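Local coordinates for acyl-CoA dehydrogenase domain protein Tcur3481 (Thermomonospora curvata, PDB 6WY9), which binds FAD as part of a larger assembly and, as a member of the acyl-CoA dehydrogenase family, probably oxidises acyl-CoA substrates, at residues Q18-H23 with G79-P84; Q27-V32 with I330-L335; G237-T242 with H264-C269; A243-E248 with H317-I322. All coordinates share one frame; numbering follows the deposited sequence.

Interaction 1 of 4, residues Q18-H23 with G79-P84; sequences QIFTDH and GRHVAP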
# COMPACT_ATOMS: atom_id res chain seq x y z
N GLN B 18 -4.85 6.52 35.13
CA GLN B 18 -4.21 7.36 36.13
C GLN B 18 -2.92 6.71 36.62
O GLN B 18 -1.91 7.39 36.81
CB GLN B 18 -5.15 7.58 37.32
CG GLN B 18 -4.53 8.49 38.38
CD GLN B 18 -4.35 9.92 37.90
OE1 GLN B 18 -3.22 10.42 37.77
NE2 GLN B 18 -5.47 10.57 37.59
N ILE B 19 -2.96 5.40 36.85
CA ILE B 19 -1.78 4.73 37.37
C ILE B 19 -0.66 4.76 36.32
O ILE B 19 0.50 5.12 36.62
CB ILE B 19 -2.15 3.31 37.81
CG1 ILE B 19 -3.06 3.40 39.05
CG2 ILE B 19 -0.91 2.37 38.05
CD1 ILE B 19 -3.58 2.04 39.45
N PHE B 20 -1.00 4.46 35.07
CA PHE B 20 0.01 4.48 34.01
C PHE B 20 0.54 5.89 33.80
O PHE B 20 1.73 6.07 33.56
CB PHE B 20 -0.57 3.93 32.71
CG PHE B 20 -0.78 2.43 32.71
CD1 PHE B 20 0.20 1.57 33.19
CD2 PHE B 20 -1.94 1.88 32.19
CE1 PHE B 20 0.03 0.19 33.17
CE2 PHE B 20 -2.11 0.50 32.17
CZ PHE B 20 -1.14 -0.34 32.66
N THR B 21 -0.34 6.89 33.85
CA THR B 21 0.07 8.27 33.69
C THR B 21 1.03 8.71 34.79
O THR B 21 1.99 9.45 34.53
CB THR B 21 -1.16 9.16 33.68
OG1 THR B 21 -1.96 8.84 32.54
CG2 THR B 21 -0.75 10.65 33.63
N ASP B 22 0.76 8.29 36.03
CA ASP B 22 1.66 8.65 37.15
C ASP B 22 3.03 7.99 37.05
O ASP B 22 3.99 8.50 37.63
CB ASP B 22 1.05 8.25 38.49
CG ASP B 22 -0.16 9.07 38.85
OD1 ASP B 22 -0.33 10.16 38.28
OD2 ASP B 22 -0.91 8.62 39.74
N HIS B 23 3.15 6.84 36.38
CA HIS B 23 4.43 6.14 36.46
C HIS B 23 5.14 5.94 35.13
O HIS B 23 6.33 5.60 35.14
CB HIS B 23 4.26 4.79 37.19
CG HIS B 23 3.87 4.96 38.62
ND1 HIS B 23 4.58 5.77 39.49
CD2 HIS B 23 2.79 4.53 39.31
CE1 HIS B 23 3.97 5.80 40.67
NE2 HIS B 23 2.88 5.05 40.58
N GLY B 79 -0.70 -0.06 26.52
CA GLY B 79 -0.01 0.32 25.29
C GLY B 79 -0.03 1.81 25.02
O GLY B 79 0.93 2.36 24.47
N ARG B 80 -1.10 2.50 25.43
CA ARG B 80 -1.15 3.95 25.25
C ARG B 80 0.03 4.66 25.90
O ARG B 80 0.43 5.75 25.46
CB ARG B 80 -2.44 4.48 25.85
CG ARG B 80 -3.38 5.05 24.89
CD ARG B 80 -4.66 5.39 25.60
NE ARG B 80 -5.78 5.30 24.70
CZ ARG B 80 -6.68 4.32 24.69
NH1 ARG B 80 -6.61 3.32 25.58
NH2 ARG B 80 -7.67 4.36 23.81
N HIS B 81 0.59 4.07 26.95
CA HIS B 81 1.67 4.66 27.75
C HIS B 81 2.98 3.89 27.66
O HIS B 81 3.89 4.20 28.44
CB HIS B 81 1.24 4.70 29.21
CG HIS B 81 0.04 5.56 29.42
ND1 HIS B 81 -1.23 5.04 29.49
CD2 HIS B 81 -0.09 6.90 29.50
CE1 HIS B 81 -2.10 6.03 29.63
NE2 HIS B 81 -1.43 7.17 29.63
N VAL B 82 3.08 2.88 26.78
CA VAL B 82 4.23 1.98 26.66
C VAL B 82 4.74 1.64 28.07
O VAL B 82 5.92 1.79 28.37
CB VAL B 82 5.31 2.58 25.71
CG1 VAL B 82 4.75 2.59 24.21
CG2 VAL B 82 5.71 4.01 26.07
N ALA B 83 3.84 1.21 28.95
CA ALA B 83 4.20 1.09 30.37
C ALA B 83 4.92 -0.24 30.60
O ALA B 83 4.38 -1.29 30.21
CB ALA B 83 2.98 1.18 31.26
N PRO B 84 6.14 -0.22 31.17
CA PRO B 84 6.94 -1.47 31.21
C PRO B 84 6.56 -2.43 32.33
O PRO B 84 7.24 -2.56 33.36
CB PRO B 84 8.37 -0.93 31.38
CG PRO B 84 8.18 0.35 32.21
CD PRO B 84 6.94 0.96 31.57
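Phe20 and His81 mark the nearest backbone approach, their CA atoms 6.5 Å apart, where the end of helix 5-23 passes the turn that closes helix 67-80. That turn is a Schellman motif: Val82, with positive phi, is its C-prime residue, Val82 N bonds Gly79 O and Ala83 N bonds Gln78 O. It directs both His81 and Ala83 at helix 5-23. The imidazole lays one face against the Phe20-Thr21 peptide, and Phe20 CB lies 3.5 Å from His81 ND1. With His81 CG beside the residue's own backbone N (chi1 -62°), the ring keeps ND1 close to the preceding helix, where it is hydrogen-bonded to Glu77 O. The Phe20 and His81 rings are tilted by 30° and their centroids lie 6.0 Å apart, so they barely overlap. The phenyl group instead meets Ala83, whose CB approaches obliquely to 3.4 Å from Phe20 CD1. Thr21 OG1, above the imidazole plane and 3.4 Å from His81 NE2, is hydrogen-bonded to Arg17 O. A leucine in place of His81 would probably leave Glu77 O without this donor and strip the flat cover from the Phe20-Thr21 peptide. Helix and turn thus meet through ring-on-peptide and apolar packing.

Interaction 2 of 4, residues Q27-V32 with I330-L335; sequences QRLRAV and IHRYFL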
# COMPACT_ATOMS: atom_id res chain seq x y z
N GLN B 27 11.26 10.38 33.12
CA GLN B 27 12.28 9.86 34.04
C GLN B 27 12.09 8.37 34.29
O GLN B 27 13.05 7.59 34.23
CB GLN B 27 12.24 10.63 35.36
CG GLN B 27 13.10 10.04 36.49
CD GLN B 27 12.36 8.98 37.30
OE1 GLN B 27 11.16 9.10 37.60
NE2 GLN B 27 13.08 7.95 37.68
N ARG B 28 10.86 7.94 34.59
CA ARG B 28 10.71 6.55 35.05
C ARG B 28 10.90 5.55 33.90
O ARG B 28 11.48 4.47 34.10
CB ARG B 28 9.35 6.35 35.73
CG ARG B 28 9.14 4.87 36.25
CD ARG B 28 10.08 4.60 37.42
NE ARG B 28 9.72 3.37 38.13
CZ ARG B 28 10.44 2.85 39.12
NH1 ARG B 28 11.55 3.45 39.51
NH2 ARG B 28 10.03 1.74 39.70
N LEU B 29 10.48 5.89 32.68
CA LEU B 29 10.68 4.98 31.56
C LEU B 29 12.17 4.75 31.31
O LEU B 29 12.60 3.62 31.00
CB LEU B 29 10.01 5.52 30.30
CG LEU B 29 8.48 5.49 30.26
CD1 LEU B 29 7.95 6.06 28.91
CD2 LEU B 29 7.87 4.09 30.60
N ARG B 30 12.97 5.80 31.45
CA ARG B 30 14.41 5.68 31.26
C ARG B 30 15.04 4.84 32.36
O ARG B 30 15.88 3.97 32.09
CB ARG B 30 15.02 7.09 31.20
CG ARG B 30 16.54 7.07 31.14
CD ARG B 30 17.05 6.23 29.96
NE ARG B 30 16.40 6.57 28.68
CZ ARG B 30 16.61 7.68 27.98
NH1 ARG B 30 17.44 8.62 28.42
NH2 ARG B 30 15.97 7.88 26.83
N ALA B 31 14.65 5.08 33.62
CA ALA B 31 15.12 4.25 34.73
C ALA B 31 14.79 2.78 34.50
O ALA B 31 15.63 1.90 34.73
CB ALA B 31 14.50 4.74 36.04
N VAL B 32 13.57 2.48 34.08
CA VAL B 32 13.19 1.08 34.00
C VAL B 32 13.84 0.41 32.78
O VAL B 32 14.33 -0.73 32.86
CB VAL B 32 11.65 0.94 33.97
CG1 VAL B 32 11.23 -0.52 33.58
CG2 VAL B 32 11.11 1.26 35.36
N ILE B 330 8.28 9.50 21.19
CA ILE B 330 7.57 8.73 20.18
C ILE B 330 8.35 7.46 19.81
O ILE B 330 7.74 6.45 19.44
CB ILE B 330 7.27 9.59 18.92
CG1 ILE B 330 6.25 8.87 18.00
CG2 ILE B 330 8.60 9.91 18.15
CD1 ILE B 330 4.79 8.82 18.60
N HIS B 331 9.69 7.47 19.89
CA HIS B 331 10.46 6.30 19.44
C HIS B 331 10.08 5.02 20.20
O HIS B 331 10.26 3.92 19.67
CB HIS B 331 11.96 6.53 19.61
CG HIS B 331 12.39 6.47 21.05
ND1 HIS B 331 12.09 7.48 21.95
CD2 HIS B 331 13.07 5.53 21.75
CE1 HIS B 331 12.59 7.17 23.14
NE2 HIS B 331 13.19 6.00 23.05
N ARG B 332 9.58 5.14 21.44
CA ARG B 332 9.18 3.93 22.16
C ARG B 332 7.95 3.29 21.53
O ARG B 332 7.81 2.07 21.53
CB ARG B 332 8.91 4.24 23.65
CG ARG B 332 10.18 4.64 24.41
CD ARG B 332 10.03 4.41 25.93
NE ARG B 332 11.18 4.99 26.64
CZ ARG B 332 11.37 6.30 26.87
NH1 ARG B 332 12.47 6.71 27.50
NH2 ARG B 332 10.45 7.18 26.48
N TYR B 333 7.02 4.10 21.02
CA TYR B 333 5.86 3.56 20.32
C TYR B 333 6.29 2.81 19.07
O TYR B 333 5.79 1.71 18.78
CB TYR B 333 4.90 4.71 19.98
CG TYR B 333 4.34 5.30 21.26
CD1 TYR B 333 5.10 6.18 22.04
CD2 TYR B 333 3.09 4.90 21.73
CE1 TYR B 333 4.61 6.65 23.27
CE2 TYR B 333 2.58 5.38 22.95
CZ TYR B 333 3.36 6.25 23.71
OH TYR B 333 2.84 6.72 24.90
N PHE B 334 7.28 3.36 18.35
CA PHE B 334 7.85 2.63 17.22
C PHE B 334 8.41 1.28 17.66
O PHE B 334 8.15 0.24 17.02
CB PHE B 334 8.96 3.47 16.54
CG PHE B 334 9.54 2.77 15.36
CD1 PHE B 334 8.78 2.60 14.22
CD2 PHE B 334 10.79 2.18 15.43
CE1 PHE B 334 9.28 1.88 13.11
CE2 PHE B 334 11.31 1.48 14.34
CZ PHE B 334 10.54 1.33 13.16
N LEU B 335 9.21 1.27 18.75
CA LEU B 335 9.84 0.02 19.20
C LEU B 335 8.78 -1.01 19.63
O LEU B 335 8.87 -2.19 19.27
CB LEU B 335 10.83 0.28 20.34
CG LEU B 335 12.02 1.21 20.02
CD1 LEU B 335 12.92 1.37 21.25
CD2 LEU B 335 12.79 0.57 18.82
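Leu29 and Arg332 join the short helix 26-33 of the N-terminal helical region to helix 330-340 of the C-terminal one, bringing together parts of the acyl-CoA dehydrogenase fold some 300 residues apart in sequence. The backbones stay well separated, the CA atoms of Leu29 and Arg332 being 9.6 Å apart, and the arginine spans the gap with a chain extended from CG to NE. Its guanidinium is held between two groups. Leu29 CB sits over the centre of one face, 3.8 Å from Arg332 CZ, and Leu29 CD1 reaches 3.7 Å from Arg332 NH2; the opposite face has His331 CE1 over its centre, 3.9 Å above the plane. Arg30 crosses Arg332 at about a right angle. Bends at chi2 (56°) and chi3 (50°) fold its chain round until Arg30 NH2 is 3.8 Å from Arg332 NH1, with the two guanidinium planes 42° apart. Glu33 probably makes the close approach of these like charges tolerable: its OE1 forms a salt bridge with Arg30 NE and its OE2 one with Arg332 NE, while Asp327 takes Arg30 NH1. The acidic pair probably offsets much of the positive charge, so the helices are joined through a shared carboxylate as well as through the aliphatic cover on Arg332.

Interaction 3 of 4, residues G237-T242 with H264-C269; sequences GALHIT and HQLADC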
# COMPACT_ATOMS: atom_id res chain seq x y z
N GLY B 237 -1.85 5.96 21.18
CA GLY B 237 -0.99 6.91 21.88
C GLY B 237 -0.02 7.58 20.92
O GLY B 237 0.20 8.79 21.00
N ALA B 238 0.55 6.80 19.99
CA ALA B 238 1.46 7.37 19.00
C ALA B 238 0.75 8.45 18.18
O ALA B 238 1.29 9.54 17.96
CB ALA B 238 1.98 6.25 18.07
N LEU B 239 -0.45 8.13 17.68
CA LEU B 239 -1.20 9.12 16.92
C LEU B 239 -1.48 10.38 17.75
O LEU B 239 -1.33 11.51 17.26
CB LEU B 239 -2.51 8.51 16.41
CG LEU B 239 -3.34 9.47 15.55
CD1 LEU B 239 -2.53 10.10 14.35
CD2 LEU B 239 -4.58 8.73 15.01
N HIS B 240 -1.89 10.20 19.01
CA HIS B 240 -2.20 11.36 19.85
C HIS B 240 -0.98 12.26 20.00
O HIS B 240 -1.07 13.48 19.82
CB HIS B 240 -2.73 10.91 21.22
CG HIS B 240 -3.10 12.06 22.11
ND1 HIS B 240 -4.26 12.79 21.94
CD2 HIS B 240 -2.45 12.62 23.15
CE1 HIS B 240 -4.31 13.75 22.85
NE2 HIS B 240 -3.22 13.68 23.60
N ILE B 241 0.19 11.68 20.30
CA ILE B 241 1.40 12.48 20.50
C ILE B 241 1.76 13.22 19.22
O ILE B 241 2.15 14.40 19.24
CB ILE B 241 2.56 11.56 20.95
CG1 ILE B 241 2.39 11.11 22.40
CG2 ILE B 241 3.96 12.30 20.74
CD1 ILE B 241 3.23 9.82 22.65
N THR B 242 1.65 12.52 18.09
CA THR B 242 2.03 13.07 16.80
C THR B 242 1.09 14.22 16.39
O THR B 242 1.55 15.27 15.90
CB THR B 242 2.00 11.94 15.77
OG1 THR B 242 2.94 10.94 16.20
CG2 THR B 242 2.47 12.48 14.39
N HIS B 264 -3.40 13.79 5.60
CA HIS B 264 -3.80 12.51 5.02
C HIS B 264 -3.09 11.32 5.66
O HIS B 264 -3.70 10.25 5.81
CB HIS B 264 -3.61 12.53 3.49
CG HIS B 264 -4.67 13.36 2.80
ND1 HIS B 264 -4.97 13.24 1.46
CD2 HIS B 264 -5.52 14.28 3.29
CE1 HIS B 264 -5.97 14.03 1.15
NE2 HIS B 264 -6.34 14.68 2.25
N GLN B 265 -1.82 11.50 6.04
CA GLN B 265 -1.10 10.48 6.78
C GLN B 265 -1.74 10.29 8.14
O GLN B 265 -1.94 9.16 8.57
CB GLN B 265 0.40 10.86 6.90
CG GLN B 265 1.13 10.66 5.51
CD GLN B 265 2.53 11.20 5.50
OE1 GLN B 265 3.46 10.53 5.93
NE2 GLN B 265 2.69 12.45 5.04
N LEU B 266 -2.09 11.40 8.82
CA LEU B 266 -2.78 11.28 10.09
C LEU B 266 -4.13 10.59 9.93
O LEU B 266 -4.54 9.79 10.79
CB LEU B 266 -2.98 12.66 10.73
CG LEU B 266 -1.71 13.40 11.14
CD1 LEU B 266 -2.07 14.86 11.39
CD2 LEU B 266 -1.15 12.79 12.47
N ALA B 267 -4.87 10.92 8.86
CA ALA B 267 -6.18 10.28 8.65
C ALA B 267 -6.03 8.78 8.41
O ALA B 267 -6.90 7.99 8.80
CB ALA B 267 -6.90 10.89 7.44
N ASP B 268 -4.99 8.39 7.70
CA ASP B 268 -4.84 6.96 7.44
C ASP B 268 -4.56 6.23 8.74
O ASP B 268 -5.08 5.12 8.95
CB ASP B 268 -3.75 6.70 6.42
CG ASP B 268 -4.21 7.01 4.97
OD1 ASP B 268 -5.41 7.13 4.67
OD2 ASP B 268 -3.32 7.12 4.14
N CYS B 269 -3.79 6.85 9.65
CA CYS B 269 -3.62 6.29 10.99
C CYS B 269 -4.96 6.16 11.71
O CYS B 269 -5.24 5.14 12.36
CB CYS B 269 -2.70 7.19 11.84
SG CYS B 269 -0.98 7.25 11.26
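Leu239, Leu266 and Cys269 bring together helices 215-248 and 260-288, two long members of the C-terminal helical bundle of the acyl-CoA dehydrogenase fold. The short segments run nearly antiparallel, at 155°, with axes 10.8 Å apart; the nearest CA pair, Leu239 and Cys269, is separated by 7.0 Å.

The apolar contacts come first. Leu239 turns its CG away from its backbone N, which carries both methyl groups into the interface: CD1 lies 3.6 Å from Leu266 CD2 and 3.8 Å from Cys269 CB, and Leu239 CD2 also stands against Cys269 CB. Leu266 crosses Leu239 obliquely, and its CD2 is 4.1 Å from Thr242 CG2 as well, so one methyl touches residues almost a turn apart on helix 215-248.

The side-chain hydrogen bond made by Thr242 lies within helix 215-248. Thr242 holds OG1 beside its backbone N (chi1 -60°) and gives a 2.8 Å bond from OG1 to Ala238 O, leaving CG2 to meet Leu266. The hydroxyl approaches 36° out of the carbonyl plane, on the face opposite to Thr242 N, which donates to Ala238 O at 3.0 Å; one oxygen thus takes two bonds.

Beyond the pair, a chain of another protein packs apolar side chains on Leu239 and Leu266, and one of its basic residues forms a salt bridge with Asp268. By returning its buried hydroxyl to its own helix, Thr242 presents a methyl surface, and the interface between the helices is held by methyl and methylene contacts.

Interaction 4 of 4, residues A243-E248 with H317-I322; sequences ASYLKE and HLHGGI. With FDA (dihydroflavine-adenine dinucleotide), chain C.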
# COMPACT_ATOMS: atom_id res chain seq x y z
N ALA B 243 -0.22 14.04 16.59
CA ALA B 243 -1.20 15.09 16.34
C ALA B 243 -0.87 16.36 17.13
O ALA B 243 -0.90 17.48 16.60
CB ALA B 243 -2.61 14.60 16.69
N SER B 244 -0.61 16.20 18.45
CA SER B 244 -0.24 17.36 19.27
C SER B 244 1.03 18.02 18.75
O SER B 244 1.14 19.25 18.74
CB SER B 244 -0.02 16.94 20.74
OG SER B 244 -1.20 16.38 21.31
N TYR B 245 2.05 17.22 18.44
CA TYR B 245 3.32 17.79 17.98
C TYR B 245 3.12 18.59 16.68
O TYR B 245 3.65 19.70 16.54
CB TYR B 245 4.36 16.67 17.76
CG TYR B 245 5.69 17.20 17.28
CD1 TYR B 245 6.54 17.83 18.17
CD2 TYR B 245 6.09 17.09 15.94
CE1 TYR B 245 7.77 18.36 17.76
CE2 TYR B 245 7.35 17.62 15.51
CZ TYR B 245 8.16 18.25 16.41
OH TYR B 245 9.38 18.77 16.04
N LEU B 246 2.33 18.05 15.73
CA LEU B 246 2.16 18.70 14.43
C LEU B 246 1.33 20.01 14.53
O LEU B 246 1.34 20.81 13.58
CB LEU B 246 1.50 17.72 13.42
CG LEU B 246 2.38 16.49 13.09
CD1 LEU B 246 1.66 15.36 12.29
CD2 LEU B 246 3.61 16.96 12.33
N LYS B 247 0.60 20.21 15.62
CA LYS B 247 -0.02 21.51 15.86
C LYS B 247 1.01 22.55 16.26
O LYS B 247 0.80 23.73 16.02
CB LYS B 247 -1.08 21.43 16.95
CG LYS B 247 -2.23 20.48 16.63
CD LYS B 247 -3.11 20.19 17.87
CE LYS B 247 -4.15 19.15 17.48
NZ LYS B 247 -4.92 18.60 18.60
N GLU B 248 2.06 22.13 16.97
CA GLU B 248 3.07 23.02 17.54
C GLU B 248 4.12 23.41 16.51
O GLU B 248 4.51 24.58 16.39
CB GLU B 248 3.78 22.31 18.71
CG GLU B 248 2.92 22.00 19.96
CD GLU B 248 3.63 21.06 20.94
OE1 GLU B 248 4.78 20.62 20.68
OE2 GLU B 248 3.01 20.73 21.97
N HIS B 317 7.85 9.08 10.81
CA HIS B 317 8.16 9.93 9.69
C HIS B 317 7.69 11.37 9.93
O HIS B 317 8.43 12.33 9.64
CB HIS B 317 7.54 9.34 8.41
CG HIS B 317 7.80 10.23 7.23
ND1 HIS B 317 9.04 10.32 6.64
CD2 HIS B 317 7.01 11.15 6.61
CE1 HIS B 317 9.01 11.22 5.68
NE2 HIS B 317 7.79 11.76 5.65
N LEU B 318 6.45 11.53 10.42
CA LEU B 318 5.84 12.86 10.61
C LEU B 318 6.60 13.72 11.64
O LEU B 318 6.42 14.94 11.67
CB LEU B 318 4.38 12.67 11.04
CG LEU B 318 3.53 12.15 9.87
CD1 LEU B 318 2.07 11.77 10.31
CD2 LEU B 318 3.48 13.25 8.80
N HIS B 319 7.39 13.09 12.52
CA HIS B 319 8.17 13.85 13.49
C HIS B 319 9.49 14.37 12.92
O HIS B 319 10.08 15.28 13.52
CB HIS B 319 8.51 13.00 14.72
CG HIS B 319 7.46 13.05 15.78
ND1 HIS B 319 6.41 12.16 15.82
CD2 HIS B 319 7.29 13.91 16.81
CE1 HIS B 319 5.65 12.44 16.87
NE2 HIS B 319 6.15 13.51 17.48
N GLY B 320 9.99 13.78 11.84
CA GLY B 320 11.31 14.28 11.41
C GLY B 320 12.35 13.92 12.47
O GLY B 320 12.17 12.99 13.27
N GLY B 321 13.45 14.70 12.51
CA GLY B 321 14.60 14.29 13.31
C GLY B 321 14.30 14.05 14.78
O GLY B 321 14.82 13.11 15.38
N ILE B 322 13.48 14.92 15.40
CA ILE B 322 13.24 14.77 16.83
C ILE B 322 12.61 13.41 17.14
O ILE B 322 12.77 12.88 18.25
CB ILE B 322 12.37 15.93 17.41
CG1 ILE B 322 12.39 15.89 18.94
CG2 ILE B 322 10.89 15.77 16.98
CD1 ILE B 322 11.70 17.12 19.60
PA FDA C . 10.41 19.01 10.11
O1A FDA C . 9.77 19.37 11.41
O2A FDA C . 10.81 20.13 9.12
O5B FDA C . 9.30 18.10 9.21
C5B FDA C . 8.93 17.00 9.99
C4B FDA C . 8.00 16.13 9.12
O4B FDA C . 6.93 17.07 8.63
C3B FDA C . 8.65 15.68 7.81
O3B FDA C . 9.29 14.46 7.94
C2B FDA C . 7.43 15.48 6.93
O2B FDA C . 6.61 14.30 7.30
C1B FDA C . 6.53 16.71 7.27
N9A FDA C . 6.67 17.84 6.35
C8A FDA C . 7.60 18.90 6.39
N7A FDA C . 7.39 19.79 5.43
C5A FDA C . 6.31 19.31 4.73
C6A FDA C . 5.65 19.81 3.59
N6A FDA C . 6.04 20.95 3.00
N1A FDA C . 4.59 19.15 3.07
C2A FDA C . 4.26 18.00 3.73
N3A FDA C . 4.80 17.39 4.81
C4A FDA C . 5.83 18.10 5.30
N1 FDA C . 21.06 17.92 9.27
C2 FDA C . 22.24 18.67 9.07
O2 FDA C . 22.19 19.90 8.90
N3 FDA C . 23.43 17.95 9.09
C4 FDA C . 23.53 16.55 9.29
O4 FDA C . 24.63 16.01 9.31
C4X FDA C . 22.27 15.87 9.48
N5 FDA C . 22.28 14.49 9.69
C5X FDA C . 21.21 13.93 10.34
C6 FDA C . 21.30 12.73 10.93
C7 FDA C . 20.18 12.20 11.62
C7M FDA C . 20.32 10.93 12.24
C8 FDA C . 19.00 12.85 11.67
C8M FDA C . 17.83 12.30 12.37
C9 FDA C . 18.89 14.08 11.03
C9A FDA C . 20.00 14.62 10.38
N10 FDA C . 19.90 15.85 9.73
C10 FDA C . 21.10 16.54 9.49
C1' FDA C . 18.65 16.64 9.86
C2' FDA C . 17.68 16.42 8.67
O2' FDA C . 18.14 17.02 7.56
C3' FDA C . 16.30 17.02 9.18
O3' FDA C . 15.74 16.22 10.20
C4' FDA C . 15.33 17.21 8.02
O4' FDA C . 15.82 18.24 7.24
C5' FDA C . 13.91 17.46 8.61
O5' FDA C . 13.96 18.65 9.34
P FDA C . 13.12 18.45 10.73
O1P FDA C . 13.75 17.33 11.39
O2P FDA C . 13.08 19.82 11.41
O3P FDA C . 11.58 17.97 10.37
O HOH W 1 10.30 17.97 13.52
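Tyr245 and His319 form an offset stack where helix 215-248 meets the end of helix 295-319, in the wall of the FAD pocket of the acyl-CoA dehydrogenase fold; the cofactor present is the reduced dinucleotide. With CG anti to the backbone N (chi1 180°), the Tyr245 ring is swung across His319: the planes are 28° apart, the centroids 4.7 Å, and His319 CD2 lies over one face toward the rim, 3.5 Å from Tyr245 CD2. The imidazole is fixed by hydrogen bonds from ND1 to Thr315 O and between NE2 and Tyr328 OH. Farther out, Tyr245 OH is 3.5 Å from Ile322 CG2. A water in the ring plane is hydrogen-bonded to Tyr245 OH at 2.8 Å; that water is also 2.7 Å from His319 O and 2.6 Å from cofactor O1A. A leucine in place of Tyr245 would probably leave the water without its phenolic partner and the imidazole of His319 without its stacking partner. Leu246 follows, its CD1 against Leu318 CB and its CD2 3.5 Å from Leu318 O, a buried oxygen with no hydrogen-bond partner in the model. On the facing segment, His317 O accepts a bond from ribose O3B. Gly320 has positive phi, and a CB there would run into O3P, so the lack of a side chain lets the backbone pass close to the diphosphate; Gly321 N then donates to O1P over 2.9 Å at 166°.

Interactions 3 and 4 are neighbours, with centres 10 Å apart on consecutive stretches of helix 215-248: Leu266 CD2 lies 3.8 Å from Leu246 CD1, and Thr242 CG2 3.9 Å from Leu318 CB. Interaction 4 borders the cofactor directly, whereas the Thr242 side chain of interaction 3 remains about 8 Å from it. Helix 330-340 ties this end to the rest, since Ile330 CD1 packs 3.6 Å from Ala238 O and Ile330 CG1 3.8 Å from His319 CE1. The same helix takes part in interaction 2, whose centre is 11 Å from that of interaction 1; Tyr333 OH probably hydrogen-bonds Arg80 O at 2.7 Å. Interaction 1 stays about 12 Å from interaction 4 at the nearest atoms.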